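Local coordinates for binding domain (Hc) of Paraclostridial Mosquitocidal Protein 1 (Paraclostridium bifermentans, PDB 6HOX) that targets host nerve cells as the receptor-binding part of a clostridial-type neurotoxin, whose heavy chain also carries the light chain into the cytosol, at residues E235-M238 / L239-Y243; P256-Y259 / N260-Y263. All coordinates share one frame; numbering follows the deposited sequence.

In the fold
The receptor-binding region pairs a lectin-like N-terminal half with a beta-trefoil C-terminal half, and the two contacts follow each other along the chain where one half gives way to the other. Contact 1, E235-Y243, takes in the later part of helix 233-241 and the residues that follow it; its buried side chains rest on strands of the lectin-like half. Contact 2, P256-Y263, is a turn leading into strand 263-267 of the trefoil. Their centres lie 26 Å apart and their nearest atoms about 9 Å apart, without touching. Contact 1 is held mainly by successive helical backbone bonds, contact 2 by a backbone-to-tyrosine hydrogen bond, a long salt bridge and bridging waters.

Contact 1: E235-M238 / L239-Y243; sequences EVEM and LFNSY
N241 folds back over the carbonyl of E237, one helical turn earlier. Its backbone N donates to E237 O over 2.9 Å at an N-H...O angle of 163°, and its amide carbon CG also comes to 3.2 Å from E237 O. The chi1 of -71° turns the amide back beside its own backbone N, which puts it above that carbonyl. From there the side chain runs alongside that of E237, both pointing the same way; N241 ND2 meets E237 CG at 3.8 Å, and the amide and carboxylate planes are only 19° apart.

The same i to i+4 pattern precedes this bond: L239 N reaches E235 O at 2.9 Å and F240 N reaches V236 O at 2.9 Å, as expected of an alpha-helix. It fades at the next step, where S242 N to M238 O is weak. The S242 side chain turns back as well: OG donates to L239 O at 2.7 Å, giving that carbonyl a side-chain partner close to the helix end.

At the other end of the segment, the E235 carboxylate leads away from the later turn. Its OE1 accepts from N232 N and its OE2 makes a salt bridge with R229, tying the helix to the chain just before it.

V236, L239 and F240 form the buried side, while E237, M238, N241 and S242 are exposed, an amphipathic division. The buried side lies against the lectin-like half: V236 packs on T170 and T172 of strand 167-174, L239 on S92 of strand 89-96 and Y227 of strand 218-227, and F240 on H168 and W94.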
ATOM      1  N   GLU A 235      -3.947  -1.018  21.006  1.00 29.46           N
ATOM      2  CA  GLU A 235      -3.280   0.243  20.747  1.00 29.43           C
ATOM      3  C   GLU A 235      -2.653   0.248  19.342  1.00 27.57           C
ATOM      4  O   GLU A 235      -2.655   1.279  18.690  1.00 30.75           O
ATOM      5  CB  GLU A 235      -2.243   0.510  21.838  1.00 31.12           C
ATOM      6  CG  GLU A 235      -2.865   0.849  23.171  1.00 34.75           C
ATOM      7  CD  GLU A 235      -1.888   0.961  24.331  1.00 37.62           C
ATOM      8  OE1 GLU A 235      -0.944   0.150  24.397  1.00 36.62           O
ATOM      9  OE2 GLU A 235      -2.086   1.847  25.169  1.00 39.78           O
ATOM     10  N   VAL A 236      -2.118  -0.890  18.878  1.00 28.16           N
ATOM     11  CA  VAL A 236      -1.472  -0.960  17.553  1.00 27.84           C
ATOM     12  C   VAL A 236      -2.546  -0.792  16.463  1.00 28.28           C
ATOM     13  O   VAL A 236      -2.342  -0.084  15.484  1.00 25.96           O
ATOM     14  CB  VAL A 236      -0.665  -2.260  17.369  1.00 27.81           C
ATOM     15  CG1 VAL A 236      -0.159  -2.411  15.941  1.00 28.42           C
ATOM     16  CG2 VAL A 236       0.488  -2.364  18.361  1.00 27.97           C
ATOM     17  N   GLU A 237      -3.711  -1.418  16.655  1.00 28.99           N
ATOM     18  CA  GLU A 237      -4.824  -1.268  15.706  1.00 32.34           C
ATOM     19  C   GLU A 237      -5.230   0.207  15.620  1.00 32.33           C
ATOM     20  O   GLU A 237      -5.418   0.763  14.536  1.00 30.05           O
ATOM     21  CB  GLU A 237      -6.002  -2.147  16.129  1.00 35.84           C
ATOM     22  CG  GLU A 237      -7.084  -2.255  15.082  1.00 42.02           C
ATOM     23  CD  GLU A 237      -8.139  -3.287  15.426  1.00 47.64           C
ATOM     24  OE1 GLU A 237      -8.742  -3.153  16.497  1.00 52.94           O
ATOM     25  OE2 GLU A 237      -8.312  -4.246  14.648  1.00 58.64           O
ATOM     26  N   MET A 238      -5.341   0.846  16.782  1.00 34.88           N
ATOM     27  CA  MET A 238      -5.705   2.263  16.890  1.00 37.34           C
ATOM     28  C   MET A 238      -4.655   3.133  16.178  1.00 33.88           C
ATOM     29  O   MET A 238      -5.007   4.079  15.480  1.00 29.03           O
ATOM     30  CB  MET A 238      -5.809   2.614  18.376  1.00 42.83           C
ATOM     31  CG  MET A 238      -6.047   4.058  18.714  1.00 50.23           C
ATOM     32  SD  MET A 238      -6.181   4.237  20.540  1.00 70.47           S
ATOM     33  CE  MET A 238      -7.412   2.995  20.949  1.00 64.43           C
ATOM     34  N   LEU A 239      -3.364   2.811  16.365  1.00 31.21           N
ATOM     35  CA  LEU A 239      -2.279   3.558  15.711  1.00 29.00           C
ATOM     36  C   LEU A 239      -2.432   3.443  14.183  1.00 28.14           C
ATOM     37  O   LEU A 239      -2.341   4.446  13.431  1.00 26.87           O
ATOM     38  CB  LEU A 239      -0.933   3.000  16.176  1.00 29.13           C
ATOM     39  CG  LEU A 239       0.296   3.523  15.428  1.00 29.55           C
ATOM     40  CD1 LEU A 239       0.414   5.023  15.590  1.00 29.56           C
ATOM     41  CD2 LEU A 239       1.562   2.846  15.917  1.00 29.95           C
ATOM     42  N   PHE A 240      -2.684   2.220  13.707  1.00 27.24           N
ATOM     43  CA  PHE A 240      -2.822   1.990  12.275  1.00 26.52           C
ATOM     44  C   PHE A 240      -4.000   2.801  11.725  1.00 26.74           C
ATOM     45  O   PHE A 240      -3.863   3.481  10.691  1.00 25.29           O
ATOM     46  CB  PHE A 240      -2.962   0.502  11.972  1.00 26.39           C
ATOM     47  CG  PHE A 240      -3.290   0.196  10.531  1.00 25.22           C
ATOM     48  CD1 PHE A 240      -2.322   0.318   9.549  1.00 26.95           C
ATOM     49  CD2 PHE A 240      -4.556  -0.222  10.163  1.00 26.03           C
ATOM     50  CE1 PHE A 240      -2.612   0.038   8.224  1.00 27.24           C
ATOM     51  CE2 PHE A 240      -4.857  -0.501   8.841  1.00 25.90           C
ATOM     52  CZ  PHE A 240      -3.879  -0.389   7.874  1.00 27.82           C
ATOM     53  N   ASN A 241      -5.146   2.717  12.424  1.00 28.24           N
ATOM     54  CA  ASN A 241      -6.387   3.374  12.030  1.00 29.00           C
ATOM     55  C   ASN A 241      -6.206   4.893  11.980  1.00 30.19           C
ATOM     56  O   ASN A 241      -6.872   5.569  11.175  1.00 29.27           O
ATOM     57  CB  ASN A 241      -7.544   2.994  12.954  1.00 30.14           C
ATOM     58  CG  ASN A 241      -7.992   1.567  12.763  1.00 30.58           C
ATOM     59  OD1 ASN A 241      -7.806   0.982  11.697  1.00 33.14           O
ATOM     60  ND2 ASN A 241      -8.573   0.983  13.796  1.00 34.20           N
ATOM     61  N   SER A 242      -5.291   5.422  12.802  1.00 28.68           N
ATOM     62  CA  SER A 242      -5.135   6.853  12.936  1.00 28.64           C
ATOM     63  C   SER A 242      -4.547   7.454  11.657  1.00 28.12           C
ATOM     64  O   SER A 242      -4.618   8.661  11.461  1.00 32.06           O
ATOM     65  CB  SER A 242      -4.321   7.213  14.160  1.00 28.42           C
ATOM     66  OG  SER A 242      -2.933   6.974  13.970  1.00 27.90           O
ATOM     67  N   TYR A 243      -3.957   6.623  10.797  1.00 26.57           N
ATOM     68  CA  TYR A 243      -3.394   7.086   9.530  1.00 25.72           C
ATOM     69  C   TYR A 243      -4.455   7.201   8.424  1.00 25.31           C
ATOM     70  O   TYR A 243      -4.128   7.640   7.324  1.00 25.63           O
ATOM     71  CB  TYR A 243      -2.261   6.160   9.102  1.00 24.64           C
ATOM     72  CG  TYR A 243      -1.052   6.311   9.982  1.00 23.65           C
ATOM     73  CD1 TYR A 243      -0.324   7.486   9.959  1.00 22.21           C
ATOM     74  CD2 TYR A 243      -0.658   5.311  10.859  1.00 21.54           C
ATOM     75  CE1 TYR A 243       0.789   7.658  10.764  1.00 22.69           C
ATOM     76  CE2 TYR A 243       0.465   5.470  11.661  1.00 23.22           C
ATOM     77  CZ  TYR A 243       1.181   6.651  11.621  1.00 22.43           C
ATOM     78  OH  TYR A 243       2.276   6.844  12.418  1.00 26.38           O
TER

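Contact 2: P256-Y259 / N260-Y263; sequences PLEY and NKSY
The backbone turns through Y259-N260, where N260 takes up the left-handed conformation (phi 61°) and the end-to-end directions of 256-259 and 260-263 differ by 118°. This turn belongs to the beta-trefoil half and runs into strand 263-267, which starts at about Y263, and Y263 closes it from inside. The Y263 hydroxyl oxygen accepts from E258 N at 2.9 Å with an N-H...O angle of 155°; that nitrogen lies at the edge of the ring, in its plane. L257 adds an apolar contact, CD1 to Y263 CE2 at 3.7 Å, and K261 CG sits over one ring face.

Across the mouth of the turn, the extended chains of E258 and K261 cross at a slant. Their salt bridge, E258 OE2 to K261 NZ, is long at 3.7 Å, and a water that donates to OE2 and accepts from NZ spans the same pair. The stronger salt-bridge partner of OE2 is K327, outside the turn; with K261 also near, the carboxylate is probably stabilised in its charged form. Backbone bonds from N260 to I319 and from Y263 to V317 join the turn to strand 316-320.

A second water links E258 O to K261 N. A third joins the two limbs farther from the bend: it donates to P256 O and accepts from K261 NZ and from the Y263 hydroxyl, whose OH lies 2.6 Å from the water oxygen.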
ATOM      1  N   PRO A 256      -3.122   8.742  -1.954  1.00 23.49           N
ATOM      2  CA  PRO A 256      -4.426   9.366  -2.174  1.00 22.97           C
ATOM      3  C   PRO A 256      -4.880   9.235  -3.636  1.00 22.92           C
ATOM      4  O   PRO A 256      -4.083   9.407  -4.551  1.00 23.08           O
ATOM      5  CB  PRO A 256      -4.194  10.820  -1.759  1.00 23.78           C
ATOM      6  CG  PRO A 256      -3.050  10.734  -0.767  1.00 22.97           C
ATOM      7  CD  PRO A 256      -2.148   9.657  -1.332  1.00 22.71           C
ATOM      8  N   LEU A 257      -6.158   8.882  -3.831  1.00 21.83           N
ATOM      9  CA  LEU A 257      -6.744   8.750  -5.152  1.00 21.73           C
ATOM     10  C   LEU A 257      -6.934  10.167  -5.715  1.00 21.32           C
ATOM     11  O   LEU A 257      -7.341  11.062  -4.990  1.00 23.29           O
ATOM     12  CB  LEU A 257      -8.068   7.995  -5.027  1.00 20.37           C
ATOM     13  CG  LEU A 257      -8.745   7.605  -6.345  1.00 21.44           C
ATOM     14  CD1 LEU A 257      -7.908   6.587  -7.110  1.00 22.69           C
ATOM     15  CD2 LEU A 257     -10.139   7.051  -6.089  1.00 21.63           C
ATOM     16  N   GLU A 258      -6.625  10.384  -6.991  1.00 22.09           N
ATOM     17  CA  GLU A 258      -6.681  11.757  -7.544  1.00 22.69           C
ATOM     18  C   GLU A 258      -7.611  11.856  -8.750  1.00 23.29           C
ATOM     19  O   GLU A 258      -7.787  10.898  -9.488  1.00 23.84           O
ATOM     20  CB  GLU A 258      -5.308  12.238  -8.006  1.00 23.62           C
ATOM     21  CG  GLU A 258      -4.263  12.273  -6.901  1.00 25.91           C
ATOM     22  CD  GLU A 258      -2.904  12.757  -7.383  1.00 28.13           C
ATOM     23  OE1 GLU A 258      -2.859  13.499  -8.407  1.00 30.79           O
ATOM     24  OE2 GLU A 258      -1.895  12.400  -6.736  1.00 29.20           O
ATOM     25  N   TYR A 259      -8.107  13.078  -8.967  1.00 24.01           N
ATOM     26  CA  TYR A 259      -8.818  13.464 -10.160  1.00 25.08           C
ATOM     27  C   TYR A 259      -7.821  13.815 -11.263  1.00 25.48           C
ATOM     28  O   TYR A 259      -6.713  14.259 -10.994  1.00 23.73           O
ATOM     29  CB  TYR A 259      -9.713  14.679  -9.905  1.00 25.30           C
ATOM     30  CG  TYR A 259     -10.911  14.405  -9.040  1.00 24.57           C
ATOM     31  CD1 TYR A 259     -11.921  13.583  -9.501  1.00 25.50           C
ATOM     32  CD2 TYR A 259     -11.050  14.971  -7.776  1.00 25.40           C
ATOM     33  CE1 TYR A 259     -13.039  13.311  -8.735  1.00 24.38           C
ATOM     34  CE2 TYR A 259     -12.162  14.697  -6.989  1.00 25.23           C
ATOM     35  CZ  TYR A 259     -13.161  13.867  -7.478  1.00 25.10           C
ATOM     36  OH  TYR A 259     -14.299  13.613  -6.768  1.00 26.67           O
ATOM     37  N   ASN A 260      -8.254  13.600 -12.507  1.00 27.19           N
ATOM     38  CA  ASN A 260      -7.531  14.046 -13.683  1.00 29.92           C
ATOM     39  C   ASN A 260      -6.143  13.394 -13.729  1.00 29.74           C
ATOM     40  O   ASN A 260      -5.192  14.001 -14.216  1.00 30.93           O
ATOM     41  CB  ASN A 260      -7.442  15.577 -13.721  1.00 32.92           C
ATOM     42  CG  ASN A 260      -6.960  16.106 -15.052  1.00 36.30           C
ATOM     43  OD1 ASN A 260      -7.351  15.588 -16.095  1.00 39.74           O
ATOM     44  ND2 ASN A 260      -6.074  17.091 -15.026  1.00 37.53           N
ATOM     45  N   LYS A 261      -6.052  12.136 -13.288  1.00 28.70           N
ATOM     46  CA  LYS A 261      -4.809  11.391 -13.288  1.00 28.30           C
ATOM     47  C   LYS A 261      -5.021  10.041 -13.977  1.00 29.61           C
ATOM     48  O   LYS A 261      -5.973   9.304 -13.633  1.00 26.26           O
ATOM     49  CB  LYS A 261      -4.329  11.202 -11.856  1.00 28.92           C
ATOM     50  CG  LYS A 261      -3.107  10.312 -11.679  1.00 28.73           C
ATOM     51  CD  LYS A 261      -2.712  10.195 -10.227  1.00 28.93           C
ATOM     52  CE  LYS A 261      -1.567   9.240 -10.016  1.00 29.48           C
ATOM     53  NZ  LYS A 261      -0.861   9.530  -8.752  1.00 31.44           N
ATOM     54  N   SER A 262      -4.147   9.736 -14.953  1.00 31.10           N
ATOM     55  CA  SER A 262      -4.258   8.507 -15.753  1.00 33.84           C
ATOM     56  C   SER A 262      -4.043   7.276 -14.871  1.00 29.72           C
ATOM     57  O   SER A 262      -3.022   7.157 -14.196  1.00 28.99           O
ATOM     58  CB  SER A 262      -3.309   8.477 -16.920  1.00 34.78           C
ATOM     59  OG  SER A 262      -3.856   9.217 -17.987  1.00 46.72           O
ATOM     60  N   TYR A 263      -5.006   6.359 -14.940  1.00 27.97           N
ATOM     61  CA  TYR A 263      -4.999   5.157 -14.132  1.00 26.88           C
ATOM     62  C   TYR A 263      -5.333   3.949 -15.009  1.00 25.72           C
ATOM     63  O   TYR A 263      -6.053   4.060 -15.987  1.00 24.32           O
ATOM     64  CB  TYR A 263      -6.052   5.207 -13.018  1.00 24.98           C
ATOM     65  CG  TYR A 263      -5.763   6.090 -11.832  1.00 24.03           C
ATOM     66  CD1 TYR A 263      -4.589   5.972 -11.096  1.00 24.32           C
ATOM     67  CD2 TYR A 263      -6.712   6.999 -11.393  1.00 23.93           C
ATOM     68  CE1 TYR A 263      -4.361   6.761  -9.976  1.00 24.48           C
ATOM     69  CE2 TYR A 263      -6.484   7.821 -10.297  1.00 24.91           C
ATOM     70  CZ  TYR A 263      -5.313   7.687  -9.571  1.00 24.14           C
ATOM     71  OH  TYR A 263      -5.101   8.494  -8.493  1.00 24.51           O
TER
HETATM   72  O   HOH W   1      -3.078   8.220  -6.923  1.00 20.42           O
HETATM   73  O   HOH W   2      -8.044  10.286 -12.254  1.00 20.16           O
HETATM   74  O   HOH W   3       0.029  12.009  -8.590  1.00 45.77           O